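Local coordinates for proline iminopeptidase-related protein (Thermus thermophilus, PDB 2YYS) that is of unknown function but may act as a peptidase, being an alpha/beta hydrolase of the S33 family, at residues A[74-79]-A[198-203]; A[98-103]-A[121-126]; A[220-225]-A[270-275]. All blocks are in the same frame, centred on the assembly; numbering follows the deposited sequence.

In the fold
All three contacts relate to one central beta-sheet. Interaction 2 joins strands 97-102 and 119-125 in its middle, and interaction 3 lays helix 262-274 against the next strand, 221-226; their centres are 9 Å apart and they touch, with Ile123 CD1 against Ala272 CB. Interaction 1, about 21 Å from interaction 2 and 30 Å from interaction 3 between centres, lies on the opposite side of the chain's centre from interaction 3. Along the chain, interaction 2 is nested within the loop closed by interaction 1, and interaction 3 follows both. Interactions 2 and 3 build the sheet core and its covering helix; interaction 1 fastens the helical insertion after strand 119-125 to the loop before helix 78-91.

Interaction 1 of 3, residues A[74-79]-A[198-203]; sequences RLFTVD and LAFLRN
The backbones come nearest where the turn between a short 3-10 segment and helix 78-91 passes the last turn of helix 195-202, with Phe76 CA 6.1 Å from Phe200 CA. The ring of Phe200 slides beneath the chain at residues 76-78: the carbonyl group of Phe76 lies over one face, its O atom 3.6 Å above the ring plane and displaced toward the rim, while Val78 N sits at the ring edge, 3.7 Å from Phe200 CE1. Phe76 CB adds an off-centre CH-pi contact, 4.3 Å from the Phe200 ring centroid. Beyond CB, the Phe76 side chain turns away from the helix. Its CG stands anti to its own carbonyl carbon (chi1 -67°), so that the near side of the ring, through Phe76 CD2, rests 3.4 Å from Ala199 CB and the rest reaches on to Leu69. An alanine in place of Phe200 would probably leave the turn at residues 76-78 without the aromatic surface on which it lies and weaken its hold on the helix. The polar part falls to Asn203, just past the helix, whose ND2 donates to Phe76 O over 3.1 Å with a somewhat bent N-H...O angle of 141°. Phe76 O lies close to the Asn203 amide plane, but the donor stands above the carbonyl plane, 32° out of it. The same ND2 also bonds Pro73 O, so one amide nitrogen ties together the carbonyls of Pro73 and Phe76. Thr77 faces away and N-caps the next helix through Ala80 N. Phe200 also touches Pro35 in the loop after strand 27-31. The arrangement joins the final helix of the helical insertion between strands 119-125 and 221-226 to the core, consistent with the cap domain of S33 alpha/beta hydrolases.

Interaction 2 of 3, residues A[98-103]-A[121-126]; sequences GLLAHG and GAILLA
Side chains of two neighbouring parallel strands alternate in matched pairs. Leu100 and Ile123 lie side by side and point the same way, Leu100 CD2 resting 3.9 Å from Ile123 CD1; Leu100 CG and Ile123 CG1 are both anti to their own carbonyl carbons. Phe269 of helix 262-274 packs on both. On the other face the contacts lie nearer the backbone, with Leu99 CB 3.8 Å from Ala122 CB, and Ala101 CB meeting Leu124 only at its CD2 tip. Here helix 105-115 covers Leu99, Ala101 and Ala122, completing the beta-alpha-beta unit of the alpha/beta hydrolase fold. Five backbone hydrogen bonds keep the pairs in register, the straightest from Ala101 N to Ile123 O (167°). His102 departs from the leucine pattern: its CG is anti to the backbone N (chi1 -177°), which swings the ring toward the strand ends, His102 CD2 lying 3.8 Å from Ala126 CB, and its NE2 bonds His255 O. Gly103 follows where, judging from topology and surrounding sequence, this fold normally places the nucleophile of its elbow. Its phi of 60° is consistent with that turn, yet glycine offers no side-chain nucleophile; Gly103 N bonds Leu125 O over 3.1 Å.

Interaction 3 of 3, residues A[220-225]-A[270-275]; sequences PLYVLV and KEALAA
Helix 262-274 lies along a face of the alpha/beta hydrolase sheet; its residues 270-274 run nearly antiparallel to strand residues 221-225 (170°), the two short axes approaching to 8.8 Å. The tight part of this helix-on-sheet contact is built on Tyr222 and Ala272. The CA of Ala272 stands over one face of the Tyr222 ring, 3.9 Å from its centroid in a CH-pi contact, while Ala272 CB lies on the same side of the ring, above its rim, 3.5 Å from Tyr222 CD2. Small residues let the helix come this close: Ala275, one turn on, sets its CB 3.6 Å from Tyr222 CE1, by the other flank of the ring. Tyr222 has chi1 at -117°, away from the staggered positions, a hint of mild strain in placing its ring beneath the helix. Leu224 closes the row more loosely, with Leu224 CD1 4.0 Å from Ala272 CB, and packs further on Phe265 and Phe269.

Toward the partly exposed margin the contacts become fewer and involve single atoms. The hydroxyl end of Tyr222 crosses the extended Glu271 side chain at about a right angle, Tyr222 OH lying 3.5 Å from Glu271 CG, and the carboxylate finds its salt bridge with Arg248 of the edge strand. No hydrogen bond links strand and helix. At the other end, partly exposed Pro220 meets the backbone of Ala275, Pro220 CB lying 3.4 Å from Ala275 O.

Interaction 1 of 3, residues A[74-79]-A[198-203]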
loop_
_atom_site.group_PDB
_atom_site.type_symbol
_atom_site.label_atom_id
_atom_site.label_comp_id
_atom_site.label_asym_id
_atom_site.label_seq_id
_atom_site.Cartn_x
_atom_site.Cartn_y
_atom_site.Cartn_z
ATOM N N ARG A 74 10.252 17.410 7.050
ATOM C CA ARG A 74 10.901 17.295 5.745
ATOM C C ARG A 74 11.430 15.894 5.463
ATOM O O ARG A 74 11.794 15.586 4.341
ATOM C CB ARG A 74 12.068 18.285 5.656
ATOM C CG ARG A 74 11.651 19.750 5.794
ATOM C CD ARG A 74 12.830 20.702 5.892
ATOM N NE ARG A 74 13.678 20.358 7.036
ATOM C CZ ARG A 74 14.906 20.823 7.251
ATOM N NH1 ARG A 74 15.471 21.688 6.408
ATOM N NH2 ARG A 74 15.575 20.422 8.327
ATOM N N LEU A 75 11.493 15.058 6.491
ATOM C CA LEU A 75 11.895 13.670 6.327
ATOM C C LEU A 75 10.803 12.834 5.674
ATOM O O LEU A 75 11.081 11.750 5.182
ATOM C CB LEU A 75 12.264 13.061 7.683
ATOM C CG LEU A 75 13.449 13.728 8.389
ATOM C CD1 LEU A 75 13.525 13.263 9.845
ATOM C CD2 LEU A 75 14.759 13.464 7.645
ATOM N N PHE A 76 9.576 13.352 5.655
ATOM C CA PHE A 76 8.409 12.584 5.254
ATOM C C PHE A 76 7.870 13.034 3.907
ATOM O O PHE A 76 6.988 13.889 3.827
ATOM C CB PHE A 76 7.363 12.678 6.353
ATOM C CG PHE A 76 7.784 11.990 7.605
ATOM C CD1 PHE A 76 7.874 10.600 7.636
ATOM C CD2 PHE A 76 8.147 12.716 8.730
ATOM C CE1 PHE A 76 8.288 9.943 8.768
ATOM C CE2 PHE A 76 8.557 12.062 9.891
ATOM C CZ PHE A 76 8.634 10.674 9.913
ATOM N N THR A 77 8.444 12.458 2.849
ATOM C CA THR A 77 8.037 12.736 1.476
ATOM C C THR A 77 7.941 11.431 0.712
ATOM O O THR A 77 8.512 10.419 1.111
ATOM C CB THR A 77 9.052 13.644 0.752
ATOM O OG1 THR A 77 10.325 12.988 0.688
ATOM C CG2 THR A 77 9.317 14.976 1.517
ATOM N N VAL A 78 7.214 11.468 -0.395
ATOM C CA VAL A 78 7.153 10.341 -1.320
ATOM C C VAL A 78 8.550 9.967 -1.813
ATOM O O VAL A 78 8.904 8.793 -1.829
ATOM C CB VAL A 78 6.214 10.658 -2.512
ATOM C CG1 VAL A 78 6.322 9.600 -3.606
ATOM C CG2 VAL A 78 4.801 10.723 -2.034
ATOM N N ASP A 79 9.342 10.969 -2.200
ATOM C CA ASP A 79 10.711 10.747 -2.672
ATOM C C ASP A 79 11.539 9.956 -1.661
ATOM O O ASP A 79 12.262 9.051 -2.030
ATOM C CB ASP A 79 11.420 12.085 -2.971
ATOM C CG ASP A 79 10.895 12.781 -4.243
ATOM O OD1 ASP A 79 10.114 12.183 -5.019
ATOM O OD2 ASP A 79 11.226 13.946 -4.543
ATOM N N LEU A 198 1.169 12.882 10.483
ATOM C CA LEU A 198 1.062 14.323 10.709
ATOM C C LEU A 198 1.918 15.122 9.729
ATOM O O LEU A 198 1.475 16.139 9.209
ATOM C CB LEU A 198 1.439 14.677 12.150
ATOM C CG LEU A 198 0.428 14.239 13.220
ATOM C CD1 LEU A 198 0.985 14.495 14.631
ATOM C CD2 LEU A 198 -0.934 14.944 13.045
ATOM N N ALA A 199 3.125 14.638 9.450
ATOM C CA ALA A 199 4.027 15.321 8.535
ATOM C C ALA A 199 3.514 15.266 7.097
ATOM O O ALA A 199 3.577 16.247 6.391
ATOM C CB ALA A 199 5.427 14.739 8.617
ATOM N N PHE A 200 3.009 14.123 6.657
ATOM C CA PHE A 200 2.482 14.037 5.300
ATOM C C PHE A 200 1.278 14.971 5.151
ATOM O O PHE A 200 1.156 15.656 4.138
ATOM C CB PHE A 200 2.151 12.587 4.917
ATOM C CG PHE A 200 3.306 11.852 4.281
ATOM C CD1 PHE A 200 3.654 12.096 2.955
ATOM C CD2 PHE A 200 4.045 10.927 5.006
ATOM C CE1 PHE A 200 4.724 11.425 2.355
ATOM C CE2 PHE A 200 5.121 10.247 4.420
ATOM C CZ PHE A 200 5.459 10.499 3.089
ATOM N N LEU A 201 0.430 15.027 6.183
ATOM C CA LEU A 201 -0.735 15.922 6.219
ATOM C C LEU A 201 -0.308 17.381 6.084
ATOM O O LEU A 201 -0.851 18.125 5.271
ATOM C CB LEU A 201 -1.531 15.731 7.523
ATOM C CG LEU A 201 -2.706 16.684 7.819
ATOM C CD1 LEU A 201 -3.831 16.520 6.813
ATOM C CD2 LEU A 201 -3.250 16.484 9.245
ATOM N N ARG A 202 0.681 17.765 6.886
ATOM C CA ARG A 202 1.235 19.114 6.883
ATOM C C ARG A 202 1.892 19.446 5.539
ATOM O O ARG A 202 1.764 20.560 5.061
ATOM C CB ARG A 202 2.229 19.241 8.042
ATOM C CG ARG A 202 3.107 20.481 8.093
ATOM C CD ARG A 202 4.190 20.363 9.196
ATOM N NE ARG A 202 4.768 21.638 9.635
ATOM C CZ ARG A 202 5.603 22.399 8.913
ATOM N NH1 ARG A 202 5.970 22.047 7.678
ATOM N NH2 ARG A 202 6.074 23.533 9.433
ATOM N N ASN A 203 2.557 18.473 4.917
ATOM C CA ASN A 203 3.224 18.694 3.642
ATOM C C ASN A 203 2.282 18.686 2.430
ATOM O O ASN A 203 2.749 18.814 1.313
ATOM C CB ASN A 203 4.361 17.677 3.449
ATOM C CG ASN A 203 5.498 17.854 4.473
ATOM O OD1 ASN A 203 5.576 18.866 5.171
ATOM N ND2 ASN A 203 6.366 16.849 4.579
#

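Interaction 2 of 3, residues A[98-103]-A[121-126]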
loop_
_atom_site.group_PDB
_atom_site.type_symbol
_atom_site.label_atom_id
_atom_site.label_comp_id
_atom_site.label_asym_id
_atom_site.label_seq_id
_atom_site.Cartn_x
_atom_site.Cartn_y
_atom_site.Cartn_z
ATOM N N GLY A 98 10.481 -7.349 -7.666
ATOM C CA GLY A 98 9.127 -6.846 -7.852
ATOM C C GLY A 98 8.586 -6.148 -6.616
ATOM O O GLY A 98 9.231 -6.105 -5.560
ATOM N N LEU A 99 7.390 -5.599 -6.759
ATOM C CA LEU A 99 6.742 -4.856 -5.696
ATOM C C LEU A 99 5.325 -5.357 -5.459
ATOM O O LEU A 99 4.600 -5.659 -6.402
ATOM C CB LEU A 99 6.684 -3.384 -6.064
ATOM C CG LEU A 99 8.034 -2.693 -6.241
ATOM C CD1 LEU A 99 7.897 -1.460 -7.089
ATOM C CD2 LEU A 99 8.618 -2.315 -4.909
ATOM N N LEU A 100 4.952 -5.436 -4.186
ATOM C CA LEU A 100 3.574 -5.593 -3.747
ATOM C C LEU A 100 3.234 -4.362 -2.932
ATOM O O LEU A 100 3.932 -4.065 -1.965
ATOM C CB LEU A 100 3.414 -6.828 -2.868
ATOM C CG LEU A 100 3.963 -8.154 -3.369
ATOM C CD1 LEU A 100 3.747 -9.225 -2.302
ATOM C CD2 LEU A 100 3.315 -8.578 -4.671
ATOM N N ALA A 101 2.171 -3.652 -3.312
ATOM C CA ALA A 101 1.754 -2.429 -2.635
ATOM C C ALA A 101 0.299 -2.491 -2.192
ATOM O O ALA A 101 -0.519 -3.176 -2.808
ATOM C CB ALA A 101 1.943 -1.235 -3.550
ATOM N N HIS A 102 -0.028 -1.742 -1.143
ATOM C CA HIS A 102 -1.389 -1.631 -0.652
ATOM C C HIS A 102 -1.703 -0.173 -0.303
ATOM O O HIS A 102 -0.918 0.502 0.355
ATOM C CB HIS A 102 -1.579 -2.526 0.569
ATOM C CG HIS A 102 -2.979 -2.532 1.097
ATOM N ND1 HIS A 102 -3.286 -2.125 2.374
ATOM C CD2 HIS A 102 -4.151 -2.894 0.523
ATOM C CE1 HIS A 102 -4.588 -2.240 2.568
ATOM N NE2 HIS A 102 -5.136 -2.713 1.463
ATOM N N GLY A 103 -2.854 0.313 -0.756
ATOM C CA GLY A 103 -3.283 1.669 -0.462
ATOM C C GLY A 103 -2.304 2.701 -0.985
ATOM O O GLY A 103 -1.921 2.645 -2.155
ATOM N N GLY A 121 8.388 -5.187 -11.746
ATOM C CA GLY A 121 6.941 -5.241 -11.856
ATOM C C GLY A 121 6.254 -4.946 -10.531
ATOM O O GLY A 121 6.912 -4.721 -9.517
ATOM N N ALA A 122 4.925 -4.948 -10.524
ATOM C CA ALA A 122 4.195 -4.684 -9.293
ATOM C C ALA A 122 2.779 -5.213 -9.310
ATOM O O ALA A 122 2.156 -5.339 -10.364
ATOM C CB ALA A 122 4.192 -3.182 -8.967
ATOM N N ILE A 123 2.298 -5.548 -8.122
ATOM C CA ILE A 123 0.900 -5.807 -7.881
ATOM C C ILE A 123 0.440 -4.719 -6.920
ATOM O O ILE A 123 0.981 -4.580 -5.813
ATOM C CB ILE A 123 0.690 -7.224 -7.294
ATOM C CG1 ILE A 123 1.199 -8.269 -8.290
ATOM C CG2 ILE A 123 -0.781 -7.456 -6.996
ATOM C CD1 ILE A 123 1.226 -9.717 -7.776
ATOM N N LEU A 124 -0.520 -3.924 -7.380
ATOM C CA LEU A 124 -1.133 -2.864 -6.598
ATOM C C LEU A 124 -2.462 -3.345 -6.018
ATOM O O LEU A 124 -3.432 -3.586 -6.746
ATOM C CB LEU A 124 -1.361 -1.635 -7.475
ATOM C CG LEU A 124 -0.209 -1.198 -8.390
ATOM C CD1 LEU A 124 -0.598 0.046 -9.219
ATOM C CD2 LEU A 124 1.037 -0.916 -7.588
ATOM N N LEU A 125 -2.492 -3.500 -4.701
ATOM C CA LEU A 125 -3.704 -3.867 -3.994
ATOM C C LEU A 125 -4.377 -2.612 -3.490
ATOM O O LEU A 125 -3.772 -1.835 -2.748
ATOM C CB LEU A 125 -3.378 -4.781 -2.818
ATOM C CG LEU A 125 -2.462 -5.970 -3.111
ATOM C CD1 LEU A 125 -2.106 -6.679 -1.816
ATOM C CD2 LEU A 125 -3.102 -6.934 -4.075
ATOM N N ALA A 126 -5.637 -2.421 -3.857
ATOM C CA ALA A 126 -6.410 -1.301 -3.341
ATOM C C ALA A 126 -5.633 0.013 -3.438
ATOM O O ALA A 126 -5.454 0.721 -2.452
ATOM C CB ALA A 126 -6.784 -1.577 -1.908
#

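Interaction 3 of 3, residues A[220-225]-A[270-275]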
loop_
_atom_site.group_PDB
_atom_site.type_symbol
_atom_site.label_atom_id
_atom_site.label_comp_id
_atom_site.label_asym_id
_atom_site.label_seq_id
_atom_site.Cartn_x
_atom_site.Cartn_y
_atom_site.Cartn_z
ATOM N N PRO A 220 5.200 -5.787 -16.282
ATOM C CA PRO A 220 3.973 -6.378 -15.737
ATOM C C PRO A 220 3.464 -5.677 -14.475
ATOM O O PRO A 220 4.192 -5.527 -13.503
ATOM C CB PRO A 220 4.373 -7.823 -15.422
ATOM C CG PRO A 220 5.820 -7.927 -15.632
ATOM C CD PRO A 220 6.311 -6.749 -16.345
ATOM N N LEU A 221 2.199 -5.279 -14.524
ATOM C CA LEU A 221 1.539 -4.517 -13.481
ATOM C C LEU A 221 0.105 -5.046 -13.380
ATOM O O LEU A 221 -0.552 -5.251 -14.403
ATOM C CB LEU A 221 1.558 -3.039 -13.877
ATOM C CG LEU A 221 1.595 -1.906 -12.853
ATOM C CD1 LEU A 221 2.664 -2.093 -11.843
ATOM C CD2 LEU A 221 1.840 -0.589 -13.574
ATOM N N TYR A 222 -0.375 -5.269 -12.163
ATOM C CA TYR A 222 -1.721 -5.785 -11.932
ATOM C C TYR A 222 -2.386 -4.962 -10.840
ATOM O O TYR A 222 -1.735 -4.560 -9.877
ATOM C CB TYR A 222 -1.660 -7.245 -11.465
ATOM C CG TYR A 222 -2.297 -8.260 -12.386
ATOM C CD1 TYR A 222 -1.694 -8.582 -13.597
ATOM C CD2 TYR A 222 -3.493 -8.914 -12.037
ATOM C CE1 TYR A 222 -2.257 -9.527 -14.456
ATOM C CE2 TYR A 222 -4.079 -9.868 -12.894
ATOM C CZ TYR A 222 -3.450 -10.169 -14.109
ATOM O OH TYR A 222 -3.985 -11.106 -14.985
ATOM N N VAL A 223 -3.682 -4.740 -10.984
ATOM C CA VAL A 223 -4.472 -4.060 -9.984
ATOM C C VAL A 223 -5.521 -5.038 -9.459
ATOM O O VAL A 223 -6.267 -5.631 -10.232
ATOM C CB VAL A 223 -5.167 -2.809 -10.551
ATOM C CG1 VAL A 223 -6.056 -2.176 -9.503
ATOM C CG2 VAL A 223 -4.131 -1.796 -11.063
ATOM N N LEU A 224 -5.537 -5.203 -8.143
ATOM C CA LEU A 224 -6.534 -6.001 -7.431
ATOM C C LEU A 224 -7.204 -5.096 -6.430
ATOM O O LEU A 224 -6.526 -4.422 -5.656
ATOM C CB LEU A 224 -5.879 -7.140 -6.648
ATOM C CG LEU A 224 -5.633 -8.487 -7.306
ATOM C CD1 LEU A 224 -4.733 -8.356 -8.493
ATOM C CD2 LEU A 224 -5.020 -9.447 -6.285
ATOM N N VAL A 225 -8.527 -5.094 -6.417
ATOM C CA VAL A 225 -9.266 -4.189 -5.554
ATOM C C VAL A 225 -10.628 -4.769 -5.181
ATOM O O VAL A 225 -11.208 -5.553 -5.921
ATOM C CB VAL A 225 -9.413 -2.809 -6.249
ATOM C CG1 VAL A 225 -10.290 -2.914 -7.493
ATOM C CG2 VAL A 225 -9.944 -1.751 -5.290
ATOM N N LYS A 270 -2.895 -15.169 -7.131
ATOM C CA LYS A 270 -2.076 -16.180 -7.798
ATOM C C LYS A 270 -1.949 -15.895 -9.288
ATOM O O LYS A 270 -0.891 -16.089 -9.866
ATOM C CB LYS A 270 -2.644 -17.587 -7.586
ATOM C CG LYS A 270 -2.330 -18.185 -6.207
ATOM C CD LYS A 270 -2.919 -19.593 -6.063
ATOM C CE LYS A 270 -1.967 -20.549 -5.358
ATOM N NZ LYS A 270 -2.633 -21.862 -5.075
ATOM N N GLU A 271 -3.025 -15.432 -9.906
ATOM C CA GLU A 271 -2.980 -15.028 -11.302
ATOM C C GLU A 271 -2.017 -13.836 -11.470
ATOM O O GLU A 271 -1.184 -13.835 -12.369
ATOM C CB GLU A 271 -4.399 -14.687 -11.792
ATOM C CG GLU A 271 -4.474 -14.055 -13.174
ATOM C CD GLU A 271 -5.898 -13.725 -13.611
ATOM O OE1 GLU A 271 -6.691 -13.190 -12.795
ATOM O OE2 GLU A 271 -6.227 -13.993 -14.789
ATOM N N ALA A 272 -2.128 -12.836 -10.594
ATOM C CA ALA A 272 -1.260 -11.652 -10.642
ATOM C C ALA A 272 0.226 -12.021 -10.492
ATOM O O ALA A 272 1.071 -11.515 -11.222
ATOM C CB ALA A 272 -1.664 -10.646 -9.562
ATOM N N LEU A 273 0.532 -12.903 -9.542
ATOM C CA LEU A 273 1.907 -13.336 -9.317
ATOM C C LEU A 273 2.477 -14.051 -10.537
ATOM O O LEU A 273 3.606 -13.802 -10.919
ATOM C CB LEU A 273 2.006 -14.268 -8.118
ATOM C CG LEU A 273 1.789 -13.635 -6.752
ATOM C CD1 LEU A 273 1.554 -14.745 -5.750
ATOM C CD2 LEU A 273 2.977 -12.759 -6.335
ATOM N N ALA A 274 1.692 -14.953 -11.123
ATOM C CA ALA A 274 2.104 -15.691 -12.317
ATOM C C ALA A 274 2.383 -14.746 -13.487
ATOM O O ALA A 274 3.317 -14.966 -14.247
ATOM C CB ALA A 274 1.039 -16.732 -12.711
ATOM N N ALA A 275 1.597 -13.680 -13.595
ATOM C CA ALA A 275 1.759 -12.688 -14.658
ATOM C C ALA A 275 2.999 -11.806 -14.518
ATOM O O ALA A 275 3.317 -11.045 -15.427
ATOM C CB ALA A 275 0.513 -11.807 -14.751
#